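Local coordinates for protein caspase Nc subunit 1 (Drosophila melanogaster, PDB 2FP3) that is the caspase domain of an initiator cysteine protease in the cascade that activates the caspases executing apoptosis, at residues N68-P73 with Y103-Q108; F130-M135 with K177-P182; Y243-D248 with K286-G291; D269-D274 with K306-P311. The protein carries 2 engineered substitutions. All blocks are in the same frame, centred on the assembly; numbering follows the deposited sequence.

Contact 1 of 4, residues N68-P73 with Y103-Q108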
# COMPACT_ATOMS: atom_id res chain seq x y z
N ASN A 68 -4.44 -9.27 3.55
CA ASN A 68 -4.70 -9.07 4.97
C ASN A 68 -4.66 -10.41 5.72
O ASN A 68 -5.65 -11.15 5.72
CB ASN A 68 -6.07 -8.40 5.16
CG ASN A 68 -6.18 -7.66 6.48
OD1 ASN A 68 -5.35 -7.80 7.37
ND2 ASN A 68 -7.24 -6.85 6.61
N ILE A 69 -3.52 -10.72 6.33
CA ILE A 69 -3.35 -11.97 7.08
C ILE A 69 -3.84 -11.74 8.51
O ILE A 69 -3.36 -10.82 9.19
CB ILE A 69 -1.87 -12.38 7.12
CG1 ILE A 69 -1.31 -12.49 5.70
CG2 ILE A 69 -1.71 -13.70 7.86
CD1 ILE A 69 0.16 -12.83 5.64
N MET A 70 -4.77 -12.56 8.98
CA MET A 70 -5.28 -12.35 10.33
C MET A 70 -5.38 -13.57 11.22
O MET A 70 -5.99 -13.51 12.28
CB MET A 70 -6.62 -11.63 10.26
CG MET A 70 -7.62 -12.29 9.34
SD MET A 70 -9.05 -11.24 9.11
CE MET A 70 -9.92 -11.52 10.65
N ASP A 71 -4.79 -14.68 10.79
CA ASP A 71 -4.83 -15.90 11.59
C ASP A 71 -3.44 -16.52 11.67
O ASP A 71 -2.75 -16.68 10.66
CB ASP A 71 -5.82 -16.91 10.99
CG ASP A 71 -7.27 -16.56 11.31
OD1 ASP A 71 -8.17 -17.21 10.74
OD2 ASP A 71 -7.51 -15.65 12.13
N TYR A 72 -3.05 -16.88 12.89
CA TYR A 72 -1.73 -17.46 13.12
C TYR A 72 -1.82 -18.73 13.98
O TYR A 72 -2.92 -19.11 14.40
CB TYR A 72 -0.85 -16.39 13.79
CG TYR A 72 -0.75 -15.13 12.96
CD1 TYR A 72 -1.72 -14.13 13.06
CD2 TYR A 72 0.27 -14.98 12.02
CE1 TYR A 72 -1.67 -13.00 12.23
CE2 TYR A 72 0.33 -13.86 11.19
CZ TYR A 72 -0.64 -12.87 11.30
OH TYR A 72 -0.59 -11.78 10.48
N PRO A 73 -0.67 -19.39 14.24
CA PRO A 73 -0.60 -20.62 15.04
C PRO A 73 -1.76 -20.86 15.99
O PRO A 73 -2.33 -21.96 16.01
CB PRO A 73 0.72 -20.45 15.76
CG PRO A 73 1.58 -19.94 14.65
CD PRO A 73 0.69 -18.94 13.91
N TYR A 103 -6.87 -10.66 -0.72
CA TYR A 103 -6.69 -11.99 -0.16
C TYR A 103 -6.69 -11.95 1.37
O TYR A 103 -6.41 -10.92 1.99
CB TYR A 103 -5.39 -12.62 -0.65
CG TYR A 103 -5.34 -12.81 -2.15
CD1 TYR A 103 -5.07 -11.74 -3.00
CD2 TYR A 103 -5.54 -14.06 -2.72
CE1 TYR A 103 -4.99 -11.91 -4.38
CE2 TYR A 103 -5.48 -14.24 -4.10
CZ TYR A 103 -5.20 -13.16 -4.92
OH TYR A 103 -5.09 -13.35 -6.29
N GLY A 104 -7.03 -13.10 1.96
CA GLY A 104 -7.04 -13.23 3.41
C GLY A 104 -5.77 -13.92 3.89
O GLY A 104 -4.66 -13.47 3.59
N ASN A 105 -5.92 -15.02 4.61
CA ASN A 105 -4.76 -15.74 5.12
C ASN A 105 -4.04 -16.54 4.03
O ASN A 105 -4.66 -17.28 3.26
CB ASN A 105 -5.17 -16.68 6.25
CG ASN A 105 -5.76 -15.94 7.43
OD1 ASN A 105 -5.21 -14.94 7.89
ND2 ASN A 105 -6.88 -16.44 7.95
N VAL A 106 -2.73 -16.37 3.95
CA VAL A 106 -1.93 -17.10 2.98
C VAL A 106 -0.57 -17.39 3.60
O VAL A 106 -0.13 -16.67 4.49
CB VAL A 106 -1.74 -16.31 1.65
CG1 VAL A 106 -3.06 -16.15 0.94
CG2 VAL A 106 -1.12 -14.95 1.93
N ASN A 107 0.07 -18.45 3.13
CA ASN A 107 1.38 -18.83 3.63
C ASN A 107 2.49 -18.25 2.77
O ASN A 107 2.24 -17.75 1.67
CB ASN A 107 1.50 -20.36 3.67
CG ASN A 107 1.33 -20.99 2.30
OD1 ASN A 107 2.09 -20.71 1.37
ND2 ASN A 107 0.32 -21.84 2.17
N GLN A 108 3.71 -18.33 3.26
CA GLN A 108 4.86 -17.81 2.54
C GLN A 108 4.87 -18.25 1.09
O GLN A 108 5.15 -17.45 0.19
CB GLN A 108 6.15 -18.28 3.22
CG GLN A 108 7.40 -17.74 2.58
CD GLN A 108 8.65 -18.13 3.35
OE1 GLN A 108 8.68 -18.02 4.58
NE2 GLN A 108 9.68 -18.56 2.63
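N105 of one loop holds the backbone of M70 and D71 in the other through its side-chain oxygen. M70 N gives N105 OD1 a hydrogen bond of 2.7 Å, lying close to the carbonyl axis of the amide (C=O...N angle 163°). The neighbouring D71 N adds a weak second bond to N105 OD1 at 2.9 Å, bent to 127° at the hydrogen. Two consecutive N-H groups therefore converge on one oxygen, which fixes the position of the N105 amide against the turn of chain. CG of N105 stands anti to its own carbonyl carbon, beside the backbone N. Its ND2 comes alongside D71, 3.3 Å from D71 CB, with the carboxylate and amide planes 32° apart. Further back, N68 N donates to Y103 O at 3.0 Å, and G104 CA lies 3.4 Å from N68 O in a CA-H...O contact. These pairs carry on the parallel pairing of strands 62-68 and 98-103 in the caspase sheet, just where both strands run out into the loops at their C-terminal ends. The side chain of N68 turns away from this seam toward S86, A82 and R79. Around these bonds the apolar contacts are few: I69 CG2 touches N105 OD1 at 3.7 Å, and I69 CD1 lies 4.0 Å from V106 O. V106 leans on L114 of helix 108-119, whose start is capped by N107 through its bond to Q110 N, while beyond I69 the ring of Y72 meets that of H137, probably the active-site histidine.

Contact 2 of 4, residues F130-M135 with K177-P182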
# COMPACT_ATOMS: atom_id res chain seq x y z
N PHE A 130 0.75 0.67 -9.59
CA PHE A 130 0.65 -0.53 -8.76
C PHE A 130 0.79 -0.24 -7.27
O PHE A 130 1.76 0.39 -6.84
CB PHE A 130 1.72 -1.54 -9.16
CG PHE A 130 1.67 -2.81 -8.35
CD1 PHE A 130 0.81 -3.84 -8.72
CD2 PHE A 130 2.42 -2.94 -7.19
CE1 PHE A 130 0.69 -4.99 -7.93
CE2 PHE A 130 2.31 -4.09 -6.39
CZ PHE A 130 1.45 -5.11 -6.76
N VAL A 131 -0.18 -0.70 -6.49
CA VAL A 131 -0.14 -0.51 -5.05
C VAL A 131 -0.38 -1.85 -4.37
O VAL A 131 -1.35 -2.54 -4.67
CB VAL A 131 -1.22 0.47 -4.55
CG1 VAL A 131 -1.21 0.54 -3.03
CG2 VAL A 131 -0.97 1.87 -5.12
N MET A 132 0.52 -2.23 -3.48
CA MET A 132 0.34 -3.47 -2.74
C MET A 132 0.25 -3.10 -1.27
O MET A 132 1.02 -2.26 -0.79
CB MET A 132 1.51 -4.45 -2.95
CG MET A 132 1.40 -5.71 -2.06
SD MET A 132 2.87 -6.81 -2.02
CE MET A 132 4.01 -5.82 -1.07
N VAL A 133 -0.71 -3.69 -0.56
CA VAL A 133 -0.83 -3.43 0.86
C VAL A 133 -0.83 -4.78 1.56
O VAL A 133 -1.75 -5.58 1.39
CB VAL A 133 -2.12 -2.67 1.23
CG1 VAL A 133 -2.14 -2.42 2.73
CG2 VAL A 133 -2.18 -1.35 0.49
N LEU A 134 0.24 -5.04 2.30
CA LEU A 134 0.38 -6.29 3.03
C LEU A 134 0.19 -5.99 4.51
O LEU A 134 0.95 -5.21 5.09
CB LEU A 134 1.76 -6.91 2.80
CG LEU A 134 2.11 -8.15 3.63
CD1 LEU A 134 1.12 -9.27 3.33
CD2 LEU A 134 3.52 -8.60 3.30
N MET A 135 -0.83 -6.58 5.10
CA MET A 135 -1.11 -6.37 6.51
C MET A 135 -0.94 -7.66 7.29
O MET A 135 -1.72 -8.59 7.14
CB MET A 135 -2.53 -5.82 6.68
CG MET A 135 -2.69 -4.48 6.02
SD MET A 135 -4.38 -3.97 5.83
CE MET A 135 -4.93 -5.10 4.53
N LYS A 177 5.12 2.57 -8.21
CA LYS A 177 4.92 1.39 -7.36
C LYS A 177 4.88 1.78 -5.88
O LYS A 177 5.84 2.35 -5.35
CB LYS A 177 6.02 0.35 -7.60
CG LYS A 177 6.07 -0.18 -9.04
CD LYS A 177 7.17 -1.21 -9.22
CE LYS A 177 8.53 -0.55 -9.26
NZ LYS A 177 8.63 0.29 -10.47
N VAL A 178 3.76 1.49 -5.22
CA VAL A 178 3.59 1.83 -3.81
C VAL A 178 3.43 0.55 -3.01
O VAL A 178 2.41 -0.12 -3.11
CB VAL A 178 2.32 2.72 -3.61
CG1 VAL A 178 2.24 3.21 -2.15
CG2 VAL A 178 2.36 3.91 -4.56
N LEU A 179 4.45 0.22 -2.23
CA LEU A 179 4.44 -0.99 -1.41
C LEU A 179 4.19 -0.57 0.04
O LEU A 179 4.99 0.14 0.63
CB LEU A 179 5.78 -1.71 -1.54
CG LEU A 179 6.30 -1.92 -2.97
CD1 LEU A 179 7.68 -2.56 -2.94
CD2 LEU A 179 5.33 -2.78 -3.77
N MET A 180 3.06 -1.02 0.60
CA MET A 180 2.69 -0.63 1.96
C MET A 180 2.63 -1.76 2.98
O MET A 180 1.93 -2.75 2.79
CB MET A 180 1.34 0.07 1.96
CG MET A 180 1.28 1.30 1.09
SD MET A 180 -0.25 2.23 1.34
CE MET A 180 0.19 3.21 2.79
N PHE A 181 3.37 -1.59 4.08
CA PHE A 181 3.41 -2.56 5.16
C PHE A 181 3.05 -1.83 6.45
O PHE A 181 3.91 -1.55 7.28
CB PHE A 181 4.81 -3.16 5.29
CG PHE A 181 5.38 -3.62 4.00
CD1 PHE A 181 6.07 -2.74 3.16
CD2 PHE A 181 5.25 -4.95 3.61
CE1 PHE A 181 6.61 -3.17 1.96
CE2 PHE A 181 5.80 -5.38 2.40
CZ PHE A 181 6.48 -4.49 1.58
N PRO A 182 1.77 -1.50 6.63
CA PRO A 182 1.29 -0.78 7.81
C PRO A 182 1.59 -1.43 9.17
O PRO A 182 1.40 -0.82 10.22
CB PRO A 182 -0.20 -0.61 7.54
CG PRO A 182 -0.52 -1.78 6.64
CD PRO A 182 0.65 -1.82 5.72
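V131 and V178 stand side by side on one face of the sheet, pointing the same way, with V131 CG2 3.7 Å from V178 CB. V133 and M180 repeat the pattern one step along that face, V133 CG2 meeting M180 CB. On the other face M132 CE reaches the ring of F181 at 3.9 Å from CZ, approaching it obliquely; the chain of M132 runs out with CG anti to the backbone N and bends only at chi3 (71°). L134 CD2 comes in at the edge of the same ring, 4.0 Å from F181 CE2, and L179 CD2 similarly meets the edge of F130 at CE2. Setting this register is a ladder of four backbone hydrogen bonds: V178 N to F130 O, M132 N to V178 O, M180 N to M132 O and L134 N to M180 O, the first at 2.8 Å and the last at 2.9 Å. The strands are parallel, their axes 4.7 Å apart and 4° from aligned, and they form the middle of the caspase alpha/beta sheet, where 130-139 lies between 62-68 and 177-181. Past the last rung P182 breaks the pattern, as its nitrogen carries no hydrogen; instead P182 CD rests 3.5 Å from L134 O and P182 CG packs 3.5 Å from M135 CG. Y255 and I256 of helix 251-266 lie against P182. At the opposite end the ammonium of K177 leads away to L172 O and A231 O. The C-terminal end of 177-182 runs on toward A184, an engineered residue probably at the catalytic cysteine position.

Contact 3 of 4, residues Y243-D248 with K286-G291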
# COMPACT_ATOMS: atom_id res chain seq x y z
N TYR A 243 1.63 -1.25 19.47
CA TYR A 243 0.65 -2.04 18.77
C TYR A 243 -0.78 -1.84 19.28
O TYR A 243 -1.73 -2.07 18.54
CB TYR A 243 1.03 -3.54 18.79
CG TYR A 243 1.78 -4.04 20.02
CD1 TYR A 243 2.42 -5.29 20.00
CD2 TYR A 243 1.87 -3.29 21.19
CE1 TYR A 243 3.11 -5.77 21.11
CE2 TYR A 243 2.56 -3.75 22.31
CZ TYR A 243 3.18 -4.99 22.26
OH TYR A 243 3.88 -5.46 23.35
N VAL A 244 -0.91 -1.41 20.53
CA VAL A 244 -2.24 -1.17 21.11
C VAL A 244 -2.58 0.31 21.01
O VAL A 244 -1.84 1.16 21.50
CB VAL A 244 -2.29 -1.61 22.59
CG1 VAL A 244 -3.69 -1.42 23.15
CG2 VAL A 244 -1.86 -3.07 22.71
N THR A 245 -3.72 0.62 20.38
CA THR A 245 -4.16 2.00 20.21
C THR A 245 -5.68 2.09 20.13
O THR A 245 -6.35 1.11 19.82
CB THR A 245 -3.57 2.62 18.91
OG1 THR A 245 -2.14 2.58 18.97
CG2 THR A 245 -4.02 4.06 18.74
N HIS A 246 -6.22 3.27 20.43
CA HIS A 246 -7.66 3.50 20.37
C HIS A 246 -8.43 2.52 21.25
O HIS A 246 -9.58 2.19 20.97
CB HIS A 246 -8.12 3.41 18.91
CG HIS A 246 -9.53 3.83 18.67
ND1 HIS A 246 -10.62 3.05 19.01
CD2 HIS A 246 -10.05 4.95 18.12
CE1 HIS A 246 -11.73 3.67 18.68
NE2 HIS A 246 -11.41 4.83 18.13
N ARG A 247 -7.78 2.05 22.31
CA ARG A 247 -8.37 1.09 23.25
C ARG A 247 -8.76 -0.25 22.62
O ARG A 247 -8.85 -1.26 23.31
CB ARG A 247 -9.60 1.70 23.95
CG ARG A 247 -10.93 1.41 23.24
CD ARG A 247 -12.12 1.77 24.11
NE ARG A 247 -13.38 1.32 23.51
CZ ARG A 247 -13.91 1.85 22.41
NH1 ARG A 247 -13.30 2.85 21.79
NH2 ARG A 247 -15.05 1.37 21.93
N ASP A 248 -9.01 -0.25 21.31
CA ASP A 248 -9.39 -1.48 20.60
C ASP A 248 -8.88 -1.52 19.16
O ASP A 248 -9.64 -1.85 18.24
CB ASP A 248 -10.92 -1.65 20.63
CG ASP A 248 -11.66 -0.54 19.88
OD1 ASP A 248 -11.47 0.64 20.22
OD2 ASP A 248 -12.43 -0.87 18.95
N LYS A 286 -1.71 12.33 18.33
CA LYS A 286 -2.78 11.62 19.03
C LYS A 286 -2.34 11.04 20.37
O LYS A 286 -1.64 11.69 21.15
CB LYS A 286 -3.34 10.51 18.14
CG LYS A 286 -2.34 9.40 17.83
CD LYS A 286 -3.01 8.26 17.09
CE LYS A 286 -4.19 7.69 17.88
NZ LYS A 286 -3.78 7.12 19.19
N ARG A 287 -2.76 9.80 20.64
CA ARG A 287 -2.45 9.12 21.89
C ARG A 287 -1.70 7.80 21.70
O ARG A 287 -1.60 7.27 20.59
CB ARG A 287 -3.76 8.86 22.64
CG ARG A 287 -4.82 8.19 21.78
CD ARG A 287 -6.18 8.14 22.46
NE ARG A 287 -7.20 7.58 21.58
CZ ARG A 287 -8.48 7.44 21.90
NH1 ARG A 287 -8.91 7.82 23.10
NH2 ARG A 287 -9.33 6.92 21.03
N THR A 288 -1.17 7.29 22.81
CA THR A 288 -0.42 6.03 22.86
C THR A 288 0.52 5.73 21.68
O THR A 288 0.50 4.62 21.14
CB THR A 288 -1.39 4.83 23.05
OG1 THR A 288 -0.64 3.62 23.14
CG2 THR A 288 -2.36 4.73 21.89
N LYS A 289 1.33 6.71 21.30
CA LYS A 289 2.29 6.54 20.20
C LYS A 289 2.99 7.86 19.86
O LYS A 289 3.70 7.95 18.86
CB LYS A 289 1.60 5.99 18.94
CG LYS A 289 0.61 6.95 18.29
CD LYS A 289 0.01 6.34 17.02
CE LYS A 289 -0.84 5.11 17.33
NZ LYS A 289 -1.45 4.53 16.10
N LYS A 290 2.77 8.86 20.70
CA LYS A 290 3.36 10.18 20.50
C LYS A 290 4.48 10.39 21.52
O LYS A 290 4.37 11.24 22.40
CB LYS A 290 2.29 11.26 20.66
CG LYS A 290 2.72 12.66 20.25
CD LYS A 290 1.56 13.65 20.41
CE LYS A 290 1.92 15.03 19.87
NZ LYS A 290 3.08 15.63 20.60
N GLY A 291 5.54 9.60 21.39
CA GLY A 291 6.66 9.72 22.32
C GLY A 291 7.87 10.38 21.69
O GLY A 291 8.26 11.49 22.08
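T245 is the close-packed centre of this loop-to-loop contact, with three side chains of 286-291 gathered round it. Its methyl CG2 stands anti to the backbone N (chi1 -59° for OG1) and lies 3.1 Å from K286 NZ and 3.6 Å from T288 CG2. On its other branch, T245 OG1 approaches K289 CE at 3.3 Å, the two side chains crossing at about a right angle. One hydrogen bond spans the loops: T288 OG1 donates to V244 O over 3.2 Å, nearly in line with the carbonyl. V244 O also takes a weak bond from T245 OG1. K286 NZ is tied back to its own loop through R287 O at 2.6 Å, the nitrogen standing above the carbonyl plane. Behind this cluster W254 of helix 251-266 makes a cation-pi contact with K286 and also meets the ring of H246.

The looser side belongs to H246 and the exposed R287. R287 NH2 reaches H246 CD2 at 3.6 Å, the imidazole lying at the edge of the guanidinium with the two planes 86° apart, so the pair touch without stacking. H246 ND1 instead bonds D248 OD1, in the plane of its ring, at 2.8 Å. Two lysines lie against T245 and R287 beside H246; the acid of 243-248, D248, bonds H246 and has R247 near it. It forms no salt bridge with the basic groups of 286-291, and the W254 ring probably steadies the charge of K286.

Contact 4 of 4, residues D269-D274 with K306-P311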
# COMPACT_ATOMS: atom_id res chain seq x y z
N ASP A 269 -6.90 16.25 -5.15
CA ASP A 269 -6.08 17.45 -5.26
C ASP A 269 -4.59 17.34 -4.94
O ASP A 269 -3.77 18.13 -5.42
CB ASP A 269 -6.67 18.50 -4.30
CG ASP A 269 -6.62 19.89 -4.85
OD1 ASP A 269 -5.90 20.10 -5.85
OD2 ASP A 269 -7.30 20.78 -4.29
N THR A 270 -4.22 16.36 -4.12
CA THR A 270 -2.83 16.29 -3.72
C THR A 270 -2.09 14.99 -4.03
O THR A 270 -2.64 13.90 -3.94
CB THR A 270 -2.72 16.69 -2.20
OG1 THR A 270 -2.24 15.60 -1.41
CG2 THR A 270 -4.07 17.12 -1.67
N ASP A 271 -0.82 15.14 -4.42
CA ASP A 271 0.03 14.02 -4.77
C ASP A 271 0.25 13.08 -3.58
O ASP A 271 0.12 13.49 -2.43
CB ASP A 271 1.36 14.55 -5.33
CG ASP A 271 2.21 15.26 -4.28
OD1 ASP A 271 3.02 14.58 -3.60
OD2 ASP A 271 2.07 16.49 -4.13
N LEU A 272 0.58 11.82 -3.87
CA LEU A 272 0.79 10.80 -2.84
C LEU A 272 1.74 11.15 -1.71
O LEU A 272 1.42 10.96 -0.53
CB LEU A 272 1.24 9.47 -3.47
CG LEU A 272 1.39 8.34 -2.43
CD1 LEU A 272 0.09 8.19 -1.67
CD2 LEU A 272 1.76 7.02 -3.09
N GLU A 273 2.92 11.66 -2.03
CA GLU A 273 3.88 12.00 -0.99
C GLU A 273 3.36 13.03 -0.00
O GLU A 273 3.71 12.98 1.18
CB GLU A 273 5.21 12.43 -1.59
CG GLU A 273 6.00 11.24 -2.09
CD GLU A 273 7.44 11.58 -2.42
OE1 GLU A 273 8.23 11.77 -1.47
OE2 GLU A 273 7.78 11.64 -3.61
N ASP A 274 2.53 13.96 -0.48
CA ASP A 274 1.95 14.96 0.42
C ASP A 274 0.96 14.25 1.33
O ASP A 274 0.89 14.50 2.53
CB ASP A 274 1.23 16.05 -0.39
CG ASP A 274 2.11 17.24 -0.68
OD1 ASP A 274 3.35 17.10 -0.68
OD2 ASP A 274 1.56 18.33 -0.92
N LYS A 306 5.64 13.29 -9.39
CA LYS A 306 4.48 13.41 -8.52
C LYS A 306 3.47 12.33 -8.91
O LYS A 306 3.37 11.94 -10.08
CB LYS A 306 3.83 14.78 -8.67
CG LYS A 306 4.74 15.97 -8.36
CD LYS A 306 5.01 16.16 -6.88
CE LYS A 306 5.98 17.32 -6.67
NZ LYS A 306 6.30 17.60 -5.25
N LEU A 307 2.72 11.85 -7.92
CA LEU A 307 1.70 10.86 -8.18
C LEU A 307 0.33 11.39 -7.79
O LEU A 307 -0.02 11.41 -6.60
CB LEU A 307 1.98 9.56 -7.43
CG LEU A 307 0.87 8.52 -7.60
CD1 LEU A 307 0.63 8.30 -9.08
CD2 LEU A 307 1.22 7.22 -6.94
N TYR A 308 -0.44 11.84 -8.78
CA TYR A 308 -1.80 12.31 -8.55
C TYR A 308 -2.68 11.15 -9.00
O TYR A 308 -2.44 10.57 -10.06
CB TYR A 308 -2.12 13.56 -9.37
CG TYR A 308 -1.47 14.81 -8.85
CD1 TYR A 308 -0.26 15.26 -9.38
CD2 TYR A 308 -2.05 15.54 -7.80
CE1 TYR A 308 0.37 16.41 -8.88
CE2 TYR A 308 -1.43 16.69 -7.29
CZ TYR A 308 -0.23 17.12 -7.83
OH TYR A 308 0.38 18.26 -7.35
N PHE A 309 -3.67 10.81 -8.21
CA PHE A 309 -4.55 9.70 -8.54
C PHE A 309 -5.70 10.11 -9.48
O PHE A 309 -6.32 9.25 -10.12
CB PHE A 309 -5.09 9.07 -7.25
CG PHE A 309 -4.07 8.25 -6.50
CD1 PHE A 309 -3.70 6.98 -6.94
CD2 PHE A 309 -3.45 8.75 -5.36
CE1 PHE A 309 -2.74 6.22 -6.27
CE2 PHE A 309 -2.48 8.01 -4.68
CZ PHE A 309 -2.13 6.74 -5.14
N ASN A 310 -5.97 11.42 -9.55
CA ASN A 310 -7.05 11.95 -10.39
C ASN A 310 -8.29 11.06 -10.27
O ASN A 310 -8.86 10.64 -11.28
CB ASN A 310 -6.60 12.03 -11.85
CG ASN A 310 -5.42 12.97 -12.05
OD1 ASN A 310 -5.43 14.09 -11.56
ND2 ASN A 310 -4.41 12.51 -12.78
N PRO A 311 -8.74 10.79 -9.04
CA PRO A 311 -9.92 9.93 -8.95
C PRO A 311 -11.15 10.49 -9.64
O PRO A 311 -11.45 11.68 -9.55
CB PRO A 311 -10.11 9.79 -7.45
CG PRO A 311 -9.72 11.13 -6.95
CD PRO A 311 -8.47 11.47 -7.77
O HOH W 1 -3.92 12.15 -5.66
O HOH W 2 -0.15 17.98 -3.93
O HOH W 3 3.90 18.17 -4.27
O HOH W 4 3.60 12.15 -5.17
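D271, L272 and Y308 bury the most surface here. D271 lays its CB over one face of the Y308 ring, 4.0 Å from the centroid and 13° off the normal, a CH-pi contact offset toward the rim. The ring's edge meets the backbone ahead of D271, Y308 CE2 coming 3.3 Å from D269 O. D271 CG sits between the backbone N and the carbonyl carbon (chi1 68°), and OD1 accepts from D274 N at 3.2 Å. D271 stands at the N-cap of helix 272-284, which the caspase domain packs against its sheet, and this is its capping bond. The other carboxylate oxygen, OD2, takes hydrogen bonds from two waters; one of them also accepts from D271 N, and the other bridges to K306 NZ, so lysine and acid pair through water, their charged atoms 4.5 Å apart. L272 N, at the first turn, donates to L307 O over 2.8 Å, and the side chains of L272 and L307 then run side by side, CD2 against CD2 at 3.9 Å. L272 CD1 goes on to the edge of the F309 ring at CE2. A further water joins T270 O to F309 N, and H43 meets the ring of Y308.

In the fold
Contact 2 is the hub, about 3 Å from the chain's centre, and two others join it directly. Contact 1 is linked by I69 N to M135 O, a probable hydrogen bond of 2.9 Å, with M135 CE also against N68 CG at 3.5 Å. Contact 4 packs on the far side, where V178 CG2 meets L272 CD2 at 3.5 Å; contacts 1 and 4 lie on opposite sides of the chain's centre, about 31 Å apart between centres. Contact 3 stands off, its nearest atoms about 8 Å from contact 2. The probable catalytic residues lie near contacts 1 and 2: I69 is about 7 Å from H137 and F181 about 5 Å from the engineered A184, side chain to side chain.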